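Local coordinates for flocculation protein FLO11 (Saccharomyces cerevisiae, PDB 4UYT), which mediates homophilic adhesion between yeast cells during flocculation and also supports cell-substrate adhesion, invasive growth and biofilm formation, at residues D19-W22 with H23-Q26. Numbering follows the deposited sequence.
Sequences DFNW and HMDQ
D25 N donates a hydrogen bond to N21 O at 2.9 Å and Q26 N to W22 O at 2.8 Å, two successive i to i+4 bonds of the short helix 21-25, preceded by a weak i to i+3 hydrogen bond from H23 N to F20 O. This helix of little more than one turn lies at the surface of the fibronectin type III-like Flo11 domain, and D19 provides its N-terminal cap: OD1 accepts from W22 N at 3.0 Å, the donor lying well above the carboxylate plane. Aspartate suits the position because a short acidic side chain can reach back to an amide of the first turn that lacks a helical acceptor. Its OD2 takes a weak hydrogen bond from H158, whose ring stacks on W22.

W22 and Q26, one turn apart, carry the main side-chain contact. With CG beside the backbone N (chi1 -71°), Q26 lays that methylene over one face of the indole, 3.8 Å from the centroid of the six-membered ring, as a CH-pi contact; the bend at chi2 then turns the amide along the ring, its plane 8° from that of the indole, so glutamine offers both methylene and a flat polar end to the broad ring. Aspartate suits the exposed position of D25, whose OD1 accepts a hydrogen bond from Q31 NE2. M24, the buried member, suits the inward side with its flexible thioether; a bend at chi3 (-71°) curls its methyl CE back to 3.4 Å from F20 O.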
loop_
_atom_site.group_PDB
_atom_site.type_symbol
_atom_site.label_atom_id
_atom_site.label_comp_id
_atom_site.label_asym_id
_atom_site.label_seq_id
_atom_site.Cartn_x
_atom_site.Cartn_y
_atom_site.Cartn_z
ATOM N N ASP A 19 1.140 6.750 15.473
ATOM C CA ASP A 19 -0.043 5.940 15.668
ATOM C C ASP A 19 -0.872 6.018 14.408
ATOM O O ASP A 19 -1.517 7.038 14.129
ATOM C CB ASP A 19 -0.809 6.508 16.873
ATOM C CG ASP A 19 -2.119 5.802 17.174
ATOM O OD1 ASP A 19 -2.487 4.864 16.432
ATOM O OD2 ASP A 19 -2.784 6.223 18.163
ATOM N N PHE A 20 -0.844 4.941 13.626
ATOM C CA PHE A 20 -1.651 4.849 12.394
ATOM C C PHE A 20 -3.056 4.356 12.685
ATOM O O PHE A 20 -4.017 4.687 11.975
ATOM C CB PHE A 20 -0.970 3.944 11.361
ATOM C CG PHE A 20 0.374 4.452 10.939
ATOM C CD1 PHE A 20 0.489 5.417 9.963
ATOM C CD2 PHE A 20 1.519 3.997 11.548
ATOM C CE1 PHE A 20 1.722 5.932 9.612
ATOM C CE2 PHE A 20 2.744 4.516 11.222
ATOM C CZ PHE A 20 2.847 5.488 10.259
ATOM N N ASN A 21 -3.194 3.579 13.748
ATOM C CA ASN A 21 -4.471 2.975 14.056
ATOM C C ASN A 21 -5.533 4.016 14.298
ATOM O O ASN A 21 -6.682 3.855 13.889
ATOM C CB ASN A 21 -4.318 2.056 15.267
ATOM C CG ASN A 21 -3.607 0.768 14.904
ATOM O OD1 ASN A 21 -3.625 0.330 13.734
ATOM N ND2 ASN A 21 -2.985 0.146 15.890
ATOM N N TRP A 22 -5.141 5.095 14.952
ATOM C CA TRP A 22 -6.072 6.178 15.231
ATOM C C TRP A 22 -6.841 6.673 13.993
ATOM O O TRP A 22 -8.047 6.899 14.043
ATOM C CB TRP A 22 -5.300 7.318 15.887
ATOM C CG TRP A 22 -6.049 8.539 16.185
ATOM C CD1 TRP A 22 -6.675 8.833 17.357
ATOM C CD2 TRP A 22 -6.211 9.687 15.340
ATOM N NE1 TRP A 22 -7.233 10.082 17.296
ATOM C CE2 TRP A 22 -6.956 10.637 16.076
ATOM C CE3 TRP A 22 -5.783 10.015 14.051
ATOM C CZ2 TRP A 22 -7.310 11.888 15.552
ATOM C CZ3 TRP A 22 -6.130 11.259 13.527
ATOM C CH2 TRP A 22 -6.891 12.179 14.280
ATOM N N HIS A 23 -6.142 6.820 12.882
ATOM C CA HIS A 23 -6.762 7.358 11.688
ATOM C C HIS A 23 -7.825 6.443 11.081
ATOM O O HIS A 23 -8.816 6.920 10.536
ATOM C CB HIS A 23 -5.695 7.688 10.645
ATOM C CG HIS A 23 -6.225 8.438 9.477
ATOM N ND1 HIS A 23 -6.597 9.764 9.522
ATOM C CD2 HIS A 23 -6.505 8.015 8.228
ATOM C CE1 HIS A 23 -7.044 10.128 8.330
ATOM N NE2 HIS A 23 -6.992 9.079 7.530
ATOM N N MET A 24 -7.620 5.133 11.164
ATOM C CA MET A 24 -8.647 4.176 10.779
ATOM C C MET A 24 -9.771 4.117 11.828
ATOM O O MET A 24 -10.948 4.183 11.479
ATOM C CB MET A 24 -8.032 2.809 10.562
ATOM C CG MET A 24 -7.234 2.798 9.259
ATOM S SD MET A 24 -6.074 1.413 9.016
ATOM C CE MET A 24 -4.803 1.853 10.225
ATOM N N ASP A 25 -9.423 4.094 13.121
ATOM C CA ASP A 25 -10.424 4.076 14.193
ATOM C C ASP A 25 -11.372 5.257 14.059
ATOM O O ASP A 25 -12.579 5.101 14.251
ATOM C CB ASP A 25 -9.765 4.097 15.576
ATOM C CG ASP A 25 -8.951 2.840 15.900
ATOM O OD1 ASP A 25 -9.083 1.788 15.242
ATOM O OD2 ASP A 25 -8.186 2.912 16.883
ATOM N N GLN A 26 -10.852 6.454 13.821
ATOM C CA GLN A 26 -11.676 7.663 13.710
ATOM C C GLN A 26 -12.739 7.585 12.614
ATOM O O GLN A 26 -13.752 8.260 12.681
ATOM C CB GLN A 26 -10.794 8.894 13.469
ATOM C CG GLN A 26 -9.958 9.319 14.670
ATOM C CD GLN A 26 -10.767 9.992 15.760
ATOM O OE1 GLN A 26 -10.858 9.488 16.884
ATOM N NE2 GLN A 26 -11.366 11.133 15.435
#